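Long-range contacts in ubiquitin-conjugating enzyme E2 U (Homo sapiens, PDB 1YRV), which catalyses, with its UBC core domain, the covalent attachment of ubiquitin to other proteins, taking it from an E1 activating enzyme as a cysteine thioester: residues A[52-60]-A[71-80]; A[95-103]-A[138-149]. All blocks are in the same frame, centred on the assembly; numbering follows the deposited sequence.

Contact 1. Residues A[52-60]-A[71-80]; sequences MMEWEVEIE and VFQLTIHFTS
Trp55 with Ile76, Val57 with Leu74 and Ile59 with Phe72 are the hydrogen-bonded pairs of an antiparallel beta hairpin, each joined by two N-H...O=C bonds. The ladder runs one step past the strand ends, where Phe78 N donates to Met53 O at 2.8 Å. In the intervening pairs, CA-H groups such as Thr75 CA and Glu58 CA approach carbonyl oxygens of the opposite strand.

Polar side chains occupy the face of Glu54, Glu58, Gln73 and His77. The carboxylate of Glu54 lies nearly coplanar with the imidazole of His77, their planes 10° apart, and OE2 takes the ND1 hydrogen bond at the ring edge; the 2.4 Å modelled between Glu54 OE2 and His77 ND1 is too short to be exact. Glu58 and Gln73 run side by side, Glu58 CG 3.7 Å from Gln73 CG, with carboxylate and amide steeply inclined.

The other face is apolar. Val57 sends CG2 to Leu74 CB (3.6 Å) and CG1 to Ile76 CD1 (3.8 Å), while Ile59 CD1 meets Leu74 CD1. With CG beside its own backbone N (chi1 -61°), the Trp55 indole turns back toward Met52, whose O accepts from Trp55 NE1 at 2.8 Å, and puts Trp55 CD1 at the edge of the Phe78 ring, 3.5 Å from Phe78 CE1. A leucine in place of Trp55 would probably open a gap beside Phe78 and leave the Met52 carbonyl without its indole donor.

Strands 43-47 and 88-91 flank the hairpin in the four-stranded sheet of the UBC fold. Helix 124-135 packs against the apolar face through Leu124 and Leu131, and helix 23-38 meets Met53 and Phe78 through Leu28.

Contact 2. Residues A[95-103]-A[138-149]; sequences PFHPNVDPH and PVLENPVNLEAA
Asn99 carries its CG beside its own backbone N (chi1 -52°), a turn that brings the amide up to the backbone of Val139. There OD1 accepts from Val139 N at 2.8 Å, in the carbonyl plane and on a lone pair, while ND2 returns a weak bond to Val139 O at 3.3 Å; the paired bonds, one firm and one weak, are consistent with a set orientation of the amide. Phe96 holds its CG opposite the backbone N (chi1 -173°), which lays the ring across Ala148: the methyl CB stands 3.8 Å from the ring centroid, almost on the normal, in a CH-pi contact.

His97-Pro98-Asn99 is the HPN motif of ubiquitin-conjugating enzymes, whose asparagine is thought, across the family, to assist catalysis or to hold the loop near the thioester. Asn99 N donates to His97 ND1 in the imidazole plane at 2.9 Å, and His97 NE2 is hydrogen-bonded to Leu135 O. Pro98 is buried, its CB touching the CB atoms of Pro138, Pro143 and Ala149, and its O receives Asn145 N at 3.1 Å together with a weaker bond from Val144 N.

Asn145 is the N-cap of helix 146-153: OD1 accepts from Ala148 N at 2.8 Å, leaving ND2 to donate to a water at 3.0 Å, which also accepts from His97 N. Val144 directs CG1 to Val100 O, 3.2 Å away, and CG2 to Pro102 CD. Its side chain also touches Cys108, predicted to carry the ubiquitin thioester, and a backbone hydrogen bond links Cys108 to Asn99.

In the fold
Contact 1 closes before contact 2 opens along the chain, and both belong to the UBC core. Their centres are 20 Å apart and their nearest atoms about 5 Å, without touching. Strand 88-91 pairs with 71-77 and leads into 95-103, so the sheet runs on into the HPN loop. Trp67 meets both, its ring against Phe72 of contact 1 and against His97 of contact 2, while helix 124-135 packs on the hairpin and ends near His97. The predicted thioester cysteine, Cys108, lies with contact 2: its side chain is about 4 Å from that of Val144 but about 12 Å from that of Leu74.

Contact 1. Residues A[52-60]-A[71-80]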
loop_
_atom_site.group_PDB
_atom_site.type_symbol
_atom_site.label_atom_id
_atom_site.label_comp_id
_atom_site.label_asym_id
_atom_site.label_seq_id
_atom_site.Cartn_x
_atom_site.Cartn_y
_atom_site.Cartn_z
ATOM N N MET A 52 1.383 -5.787 16.227
ATOM C CA MET A 52 2.096 -4.883 15.370
ATOM C C MET A 52 2.051 -5.471 13.981
ATOM O O MET A 52 2.805 -5.079 13.090
ATOM C CB MET A 52 3.526 -4.668 15.824
ATOM C CG MET A 52 3.615 -3.623 16.902
ATOM S SD MET A 52 5.278 -2.970 16.959
ATOM C CE MET A 52 5.115 -1.611 15.904
ATOM N N MET A 53 1.119 -6.397 13.811
ATOM C CA MET A 53 0.912 -7.090 12.555
ATOM C C MET A 53 -0.144 -6.428 11.684
ATOM O O MET A 53 -0.124 -6.570 10.459
ATOM C CB MET A 53 0.453 -8.520 12.822
ATOM C CG MET A 53 1.479 -9.414 13.502
ATOM S SD MET A 53 2.867 -10.026 12.491
ATOM C CE MET A 53 4.207 -9.120 13.178
ATOM N N GLU A 54 -1.069 -5.724 12.325
ATOM C CA GLU A 54 -2.159 -5.097 11.619
ATOM C C GLU A 54 -1.969 -3.601 11.612
ATOM O O GLU A 54 -1.797 -2.991 12.669
ATOM C CB GLU A 54 -3.497 -5.461 12.281
ATOM C CG GLU A 54 -3.834 -6.957 12.319
ATOM C CD GLU A 54 -3.727 -7.609 10.942
ATOM O OE1 GLU A 54 -4.082 -6.947 9.929
ATOM O OE2 GLU A 54 -3.307 -8.792 10.852
ATOM N N TRP A 55 -1.988 -3.010 10.412
ATOM C CA TRP A 55 -1.799 -1.554 10.266
ATOM C C TRP A 55 -2.868 -0.833 9.487
ATOM O O TRP A 55 -3.482 -1.382 8.576
ATOM C CB TRP A 55 -0.493 -1.241 9.542
ATOM C CG TRP A 55 0.664 -1.733 10.248
ATOM C CD1 TRP A 55 1.030 -3.028 10.402
ATOM C CD2 TRP A 55 1.577 -0.947 11.027
ATOM N NE1 TRP A 55 2.116 -3.103 11.240
ATOM C CE2 TRP A 55 2.469 -1.846 11.631
ATOM C CE3 TRP A 55 1.725 0.428 11.258
ATOM C CZ2 TRP A 55 3.488 -1.415 12.478
ATOM C CZ3 TRP A 55 2.743 0.863 12.096
ATOM C CH2 TRP A 55 3.620 -0.067 12.697
ATOM N N GLU A 56 -3.048 0.433 9.830
ATOM C CA GLU A 56 -3.979 1.277 9.120
ATOM C C GLU A 56 -3.161 2.395 8.505
ATOM O O GLU A 56 -2.475 3.158 9.202
ATOM C CB GLU A 56 -5.034 1.820 10.058
ATOM C CG GLU A 56 -6.148 0.835 10.307
ATOM C CD GLU A 56 -7.234 1.416 11.200
ATOM O OE1 GLU A 56 -8.189 0.684 11.545
ATOM O OE2 GLU A 56 -7.124 2.609 11.560
ATOM N N VAL A 57 -3.218 2.486 7.185
ATOM C CA VAL A 57 -2.430 3.492 6.519
ATOM C C VAL A 57 -3.173 4.381 5.529
ATOM O O VAL A 57 -4.154 3.980 4.908
ATOM C CB VAL A 57 -1.223 2.860 5.768
ATOM C CG1 VAL A 57 -0.656 1.711 6.567
ATOM C CG2 VAL A 57 -1.623 2.412 4.386
ATOM N N GLU A 58 -2.658 5.595 5.401
ATOM C CA GLU A 58 -3.150 6.620 4.483
ATOM C C GLU A 58 -1.963 7.206 3.726
ATOM O O GLU A 58 -1.011 7.723 4.330
ATOM C CB GLU A 58 -3.871 7.719 5.255
ATOM C CG GLU A 58 -5.280 7.317 5.646
ATOM C CD GLU A 58 -6.194 8.513 5.976
ATOM O OE1 GLU A 58 -6.044 9.592 5.338
ATOM O OE2 GLU A 58 -7.082 8.353 6.856
ATOM N N ILE A 59 -2.021 7.105 2.404
ATOM C CA ILE A 59 -0.955 7.618 1.569
ATOM C C ILE A 59 -1.499 8.645 0.591
ATOM O O ILE A 59 -2.415 8.349 -0.167
ATOM C CB ILE A 59 -0.283 6.502 0.772
ATOM C CG1 ILE A 59 0.150 5.370 1.695
ATOM C CG2 ILE A 59 0.965 7.044 0.089
ATOM C CD1 ILE A 59 0.674 4.150 0.945
ATOM N N GLU A 60 -0.961 9.861 0.630
ATOM C CA GLU A 60 -1.439 10.903 -0.275
ATOM C C GLU A 60 -1.013 10.625 -1.716
ATOM O O GLU A 60 0.056 10.039 -1.969
ATOM C CB GLU A 60 -0.934 12.276 0.167
ATOM C CG GLU A 60 -1.568 12.766 1.460
ATOM C CD GLU A 60 -1.031 14.137 1.920
ATOM O OE1 GLU A 60 -0.045 14.627 1.309
ATOM O OE2 GLU A 60 -1.589 14.714 2.896
ATOM N N VAL A 71 -6.231 10.436 -1.458
ATOM C CA VAL A 71 -5.599 9.683 -0.382
ATOM C C VAL A 71 -5.932 8.197 -0.427
ATOM O O VAL A 71 -7.100 7.826 -0.424
ATOM C CB VAL A 71 -6.029 10.242 0.992
ATOM C CG1 VAL A 71 -5.388 9.442 2.117
ATOM C CG2 VAL A 71 -5.604 11.703 1.101
ATOM N N PHE A 72 -4.909 7.347 -0.467
ATOM C CA PHE A 72 -5.135 5.907 -0.495
ATOM C C PHE A 72 -5.233 5.427 0.951
ATOM O O PHE A 72 -4.294 5.584 1.741
ATOM C CB PHE A 72 -3.984 5.191 -1.211
ATOM C CG PHE A 72 -3.674 5.734 -2.596
ATOM C CD1 PHE A 72 -4.561 5.570 -3.658
ATOM C CD2 PHE A 72 -2.463 6.357 -2.850
ATOM C CE1 PHE A 72 -4.227 6.013 -4.969
ATOM C CE2 PHE A 72 -2.125 6.796 -4.148
ATOM C CZ PHE A 72 -3.016 6.623 -5.207
ATOM N N GLN A 73 -6.394 4.893 1.310
ATOM C CA GLN A 73 -6.610 4.368 2.657
ATOM C C GLN A 73 -6.539 2.852 2.577
ATOM O O GLN A 73 -7.404 2.211 1.990
ATOM C CB GLN A 73 -7.962 4.799 3.179
ATOM C CG GLN A 73 -8.020 6.263 3.457
ATOM C CD GLN A 73 -9.421 6.717 3.690
ATOM O OE1 GLN A 73 -10.235 6.707 2.769
ATOM N NE2 GLN A 73 -9.731 7.101 4.931
ATOM N N LEU A 74 -5.505 2.290 3.190
ATOM C CA LEU A 74 -5.256 0.862 3.138
ATOM C C LEU A 74 -5.078 0.229 4.508
ATOM O O LEU A 74 -5.010 0.911 5.528
ATOM C CB LEU A 74 -3.956 0.650 2.362
ATOM C CG LEU A 74 -3.774 1.439 1.078
ATOM C CD1 LEU A 74 -2.315 1.825 0.881
ATOM C CD2 LEU A 74 -4.288 0.620 -0.070
ATOM N N THR A 75 -5.031 -1.098 4.512
ATOM C CA THR A 75 -4.704 -1.835 5.717
ATOM C C THR A 75 -3.555 -2.727 5.248
ATOM O O THR A 75 -3.541 -3.215 4.099
ATOM C CB THR A 75 -5.840 -2.747 6.279
ATOM O OG1 THR A 75 -6.158 -3.755 5.323
ATOM C CG2 THR A 75 -7.055 -1.959 6.635
ATOM N N ILE A 76 -2.584 -2.937 6.132
ATOM C CA ILE A 76 -1.439 -3.789 5.801
ATOM C C ILE A 76 -1.338 -4.884 6.867
ATOM O O ILE A 76 -1.168 -4.596 8.056
ATOM C CB ILE A 76 -0.122 -2.964 5.762
ATOM C CG1 ILE A 76 -0.262 -1.845 4.714
ATOM C CG2 ILE A 76 1.071 -3.871 5.469
ATOM C CD1 ILE A 76 0.994 -1.073 4.489
ATOM N N HIS A 77 -1.481 -6.127 6.437
ATOM C CA HIS A 77 -1.396 -7.249 7.333
ATOM C C HIS A 77 -0.098 -8.008 7.144
ATOM O O HIS A 77 0.137 -8.622 6.111
ATOM C CB HIS A 77 -2.561 -8.192 7.101
ATOM C CG HIS A 77 -2.315 -9.575 7.614
ATOM N ND1 HIS A 77 -2.236 -9.867 8.959
ATOM C CD2 HIS A 77 -2.083 -10.738 6.960
ATOM C CE1 HIS A 77 -1.965 -11.151 9.112
ATOM N NE2 HIS A 77 -1.866 -11.702 7.916
ATOM N N PHE A 78 0.765 -7.899 8.141
ATOM C CA PHE A 78 2.020 -8.636 8.167
ATOM C C PHE A 78 1.755 -9.996 8.829
ATOM O O PHE A 78 0.738 -10.185 9.515
ATOM C CB PHE A 78 3.051 -7.914 9.009
ATOM C CG PHE A 78 3.536 -6.658 8.392
ATOM C CD1 PHE A 78 2.934 -5.448 8.696
ATOM C CD2 PHE A 78 4.614 -6.680 7.498
ATOM C CE1 PHE A 78 3.399 -4.270 8.121
ATOM C CE2 PHE A 78 5.093 -5.505 6.906
ATOM C CZ PHE A 78 4.499 -4.291 7.212
ATOM N N THR A 79 2.674 -10.926 8.620
ATOM C CA THR A 79 2.606 -12.250 9.208
ATOM C C THR A 79 3.904 -12.500 10.021
ATOM O O THR A 79 4.918 -11.806 9.847
ATOM C CB THR A 79 2.564 -13.320 8.132
ATOM O OG1 THR A 79 3.834 -13.343 7.456
ATOM C CG2 THR A 79 1.448 -13.054 7.137
ATOM N N SER A 80 3.866 -13.525 10.865
ATOM C CA SER A 80 4.996 -13.904 11.694
ATOM C C SER A 80 6.183 -14.309 10.826
ATOM O O SER A 80 7.275 -14.543 11.322
ATOM C CB SER A 80 4.583 -15.043 12.649
ATOM O OG SER A 80 4.019 -16.121 11.891
#

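Contact 2. Residues A[95-103]-A[138-149]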
loop_
_atom_site.group_PDB
_atom_site.type_symbol
_atom_site.label_atom_id
_atom_site.label_comp_id
_atom_site.label_asym_id
_atom_site.label_seq_id
_atom_site.Cartn_x
_atom_site.Cartn_y
_atom_site.Cartn_z
ATOM N N PRO A 95 -11.264 0.865 -4.785
ATOM C CA PRO A 95 -11.166 2.083 -5.593
ATOM C C PRO A 95 -11.290 1.783 -7.080
ATOM O O PRO A 95 -11.153 0.638 -7.496
ATOM C CB PRO A 95 -9.786 2.591 -5.236
ATOM C CG PRO A 95 -9.003 1.297 -5.221
ATOM C CD PRO A 95 -9.917 0.328 -4.492
ATOM N N PHE A 96 -11.571 2.816 -7.870
ATOM C CA PHE A 96 -11.678 2.680 -9.321
ATOM C C PHE A 96 -10.236 2.921 -9.780
ATOM O O PHE A 96 -9.821 4.056 -10.011
ATOM C CB PHE A 96 -12.604 3.752 -9.893
ATOM C CG PHE A 96 -12.893 3.571 -11.351
ATOM C CD1 PHE A 96 -12.591 4.571 -12.269
ATOM C CD2 PHE A 96 -13.517 2.417 -11.802
ATOM C CE1 PHE A 96 -12.921 4.421 -13.623
ATOM C CE2 PHE A 96 -13.850 2.262 -13.156
ATOM C CZ PHE A 96 -13.554 3.258 -14.058
ATOM N N HIS A 97 -9.470 1.843 -9.902
ATOM C CA HIS A 97 -8.054 1.953 -10.210
ATOM C C HIS A 97 -7.647 0.832 -11.139
ATOM O O HIS A 97 -8.069 -0.295 -10.980
ATOM C CB HIS A 97 -7.284 1.904 -8.876
ATOM C CG HIS A 97 -5.823 2.209 -8.998
ATOM N ND1 HIS A 97 -4.973 1.425 -9.749
ATOM C CD2 HIS A 97 -5.082 3.227 -8.513
ATOM C CE1 HIS A 97 -3.766 1.960 -9.730
ATOM N NE2 HIS A 97 -3.799 3.051 -8.990
ATOM N N PRO A 98 -6.827 1.136 -12.140
ATOM C CA PRO A 98 -6.356 0.158 -13.123
ATOM C C PRO A 98 -5.642 -1.077 -12.554
ATOM O O PRO A 98 -5.736 -2.160 -13.128
ATOM C CB PRO A 98 -5.423 0.979 -14.014
ATOM C CG PRO A 98 -5.962 2.380 -13.876
ATOM C CD PRO A 98 -6.249 2.460 -12.407
ATOM N N ASN A 99 -4.933 -0.928 -11.437
ATOM C CA ASN A 99 -4.201 -2.059 -10.897
ATOM C C ASN A 99 -4.738 -2.648 -9.604
ATOM O O ASN A 99 -4.144 -3.577 -9.058
ATOM C CB ASN A 99 -2.735 -1.671 -10.726
ATOM C CG ASN A 99 -2.146 -1.079 -11.992
ATOM O OD1 ASN A 99 -1.522 -0.027 -11.955
ATOM N ND2 ASN A 99 -2.358 -1.740 -13.117
ATOM N N VAL A 100 -5.864 -2.135 -9.122
ATOM C CA VAL A 100 -6.437 -2.662 -7.895
ATOM C C VAL A 100 -7.527 -3.649 -8.263
ATOM O O VAL A 100 -8.442 -3.332 -9.020
ATOM C CB VAL A 100 -7.011 -1.532 -7.018
ATOM C CG1 VAL A 100 -7.569 -2.096 -5.737
ATOM C CG2 VAL A 100 -5.927 -0.515 -6.725
ATOM N N ASP A 101 -7.402 -4.869 -7.755
ATOM C CA ASP A 101 -8.379 -5.906 -8.031
ATOM C C ASP A 101 -9.743 -5.375 -7.628
ATOM O O ASP A 101 -10.011 -5.163 -6.445
ATOM C CB ASP A 101 -8.092 -7.156 -7.222
ATOM C CG ASP A 101 -8.791 -8.366 -7.786
ATOM O OD1 ASP A 101 -8.128 -9.122 -8.533
ATOM O OD2 ASP A 101 -9.997 -8.552 -7.499
ATOM N N PRO A 102 -10.642 -5.190 -8.605
ATOM C CA PRO A 102 -11.978 -4.668 -8.304
ATOM C C PRO A 102 -12.787 -5.568 -7.380
ATOM O O PRO A 102 -13.744 -5.113 -6.748
ATOM C CB PRO A 102 -12.597 -4.519 -9.685
ATOM C CG PRO A 102 -11.995 -5.697 -10.437
ATOM C CD PRO A 102 -10.552 -5.660 -10.005
ATOM N N HIS A 103 -12.363 -6.829 -7.278
ATOM C CA HIS A 103 -13.031 -7.825 -6.449
ATOM C C HIS A 103 -12.371 -8.050 -5.074
ATOM O O HIS A 103 -13.058 -8.264 -4.069
ATOM C CB HIS A 103 -13.104 -9.146 -7.230
ATOM C CG HIS A 103 -14.243 -10.026 -6.821
ATOM N ND1 HIS A 103 -14.070 -11.168 -6.067
ATOM C CD2 HIS A 103 -15.579 -9.894 -7.003
ATOM C CE1 HIS A 103 -15.250 -11.699 -5.799
ATOM N NE2 HIS A 103 -16.182 -10.945 -6.354
ATOM N N PRO A 138 -0.168 3.860 -12.539
ATOM C CA PRO A 138 -0.686 2.583 -13.025
ATOM C C PRO A 138 0.117 1.945 -14.178
ATOM O O PRO A 138 0.765 2.620 -14.984
ATOM C CB PRO A 138 -2.109 2.946 -13.438
ATOM C CG PRO A 138 -2.478 4.001 -12.441
ATOM C CD PRO A 138 -1.250 4.860 -12.431
ATOM N N VAL A 139 0.051 0.622 -14.230
ATOM C CA VAL A 139 0.718 -0.161 -15.253
ATOM C C VAL A 139 -0.378 -0.455 -16.262
ATOM O O VAL A 139 -1.051 -1.492 -16.180
ATOM C CB VAL A 139 1.231 -1.511 -14.679
ATOM C CG1 VAL A 139 1.941 -2.318 -15.754
ATOM C CG2 VAL A 139 2.141 -1.260 -13.493
ATOM N N LEU A 140 -0.580 0.465 -17.200
ATOM C CA LEU A 140 -1.620 0.282 -18.206
ATOM C C LEU A 140 -1.427 -1.023 -18.971
ATOM O O LEU A 140 -2.385 -1.577 -19.507
ATOM C CB LEU A 140 -1.616 1.459 -19.182
ATOM C CG LEU A 140 -1.828 2.838 -18.555
ATOM C CD1 LEU A 140 -1.549 3.924 -19.588
ATOM C CD2 LEU A 140 -3.249 2.931 -18.018
ATOM N N GLU A 141 -0.185 -1.507 -18.995
ATOM C CA GLU A 141 0.179 -2.735 -19.700
ATOM C C GLU A 141 -0.928 -3.783 -19.711
ATOM O O GLU A 141 -1.540 -4.061 -20.751
ATOM C CB GLU A 141 1.460 -3.337 -19.098
ATOM C CG GLU A 141 1.742 -4.784 -19.535
ATOM C CD GLU A 141 1.925 -4.954 -21.047
ATOM O OE1 GLU A 141 1.901 -6.126 -21.516
ATOM O OE2 GLU A 141 2.102 -3.926 -21.758
ATOM N N ASN A 142 -1.190 -4.369 -18.554
ATOM C CA ASN A 142 -2.222 -5.368 -18.496
ATOM C C ASN A 142 -2.943 -5.214 -17.181
ATOM O O ASN A 142 -2.772 -6.008 -16.264
ATOM C CB ASN A 142 -1.599 -6.744 -18.625
ATOM C CG ASN A 142 -2.627 -7.806 -18.868
ATOM O OD1 ASN A 142 -2.291 -8.938 -19.219
ATOM N ND2 ASN A 142 -3.899 -7.453 -18.680
ATOM N N PRO A 143 -3.805 -4.197 -17.095
ATOM C CA PRO A 143 -4.587 -3.865 -15.910
ATOM C C PRO A 143 -5.615 -4.880 -15.508
ATOM O O PRO A 143 -6.160 -5.592 -16.343
ATOM C CB PRO A 143 -5.221 -2.546 -16.298
ATOM C CG PRO A 143 -5.555 -2.798 -17.733
ATOM C CD PRO A 143 -4.280 -3.423 -18.255
ATOM N N VAL A 144 -5.870 -4.927 -14.207
ATOM C CA VAL A 144 -6.858 -5.822 -13.647
ATOM C C VAL A 144 -8.225 -5.137 -13.803
ATOM O O VAL A 144 -9.256 -5.801 -13.945
ATOM C CB VAL A 144 -6.525 -6.118 -12.155
ATOM C CG1 VAL A 144 -6.755 -4.898 -11.311
ATOM C CG2 VAL A 144 -7.328 -7.292 -11.657
ATOM N N ASN A 145 -8.228 -3.806 -13.793
ATOM C CA ASN A 145 -9.462 -3.046 -13.965
ATOM C C ASN A 145 -9.400 -2.339 -15.329
ATOM O O ASN A 145 -8.828 -1.252 -15.479
ATOM C CB ASN A 145 -9.649 -2.033 -12.830
ATOM C CG ASN A 145 -10.966 -1.282 -12.937
ATOM O OD1 ASN A 145 -11.404 -0.962 -14.029
ATOM N ND2 ASN A 145 -11.596 -0.998 -11.811
ATOM N N LEU A 146 -10.013 -2.990 -16.310
ATOM C CA LEU A 146 -10.071 -2.543 -17.701
ATOM C C LEU A 146 -10.741 -1.197 -17.942
ATOM O O LEU A 146 -10.197 -0.348 -18.647
ATOM C CB LEU A 146 -10.801 -3.597 -18.529
ATOM C CG LEU A 146 -10.213 -5.008 -18.514
ATOM C CD1 LEU A 146 -11.116 -5.927 -19.336
ATOM C CD2 LEU A 146 -8.801 -4.985 -19.107
ATOM N N GLU A 147 -11.936 -1.020 -17.387
ATOM C CA GLU A 147 -12.657 0.227 -17.562
ATOM C C GLU A 147 -11.889 1.395 -16.995
ATOM O O GLU A 147 -11.852 2.462 -17.593
ATOM C CB GLU A 147 -14.033 0.159 -16.907
ATOM C CG GLU A 147 -14.978 -0.765 -17.629
ATOM C CD GLU A 147 -14.592 -2.211 -17.470
ATOM O OE1 GLU A 147 -14.763 -2.757 -16.358
ATOM O OE2 GLU A 147 -14.097 -2.793 -18.458
ATOM N N ALA A 148 -11.274 1.191 -15.840
ATOM C CA ALA A 148 -10.513 2.251 -15.203
ATOM C C ALA A 148 -9.351 2.669 -16.094
ATOM O O ALA A 148 -9.122 3.860 -16.329
ATOM C CB ALA A 148 -9.987 1.780 -13.807
ATOM N N ALA A 149 -8.614 1.679 -16.592
ATOM C CA ALA A 149 -7.451 1.931 -17.457
ATOM C C ALA A 149 -7.893 2.652 -18.736
ATOM O O ALA A 149 -7.348 3.701 -19.127
ATOM C CB ALA A 149 -6.776 0.604 -17.809
HETATM O O HOH W 1 -10.295 -1.108 -9.147
HETATM O O HOH W 2 -3.090 -4.819 -12.821
#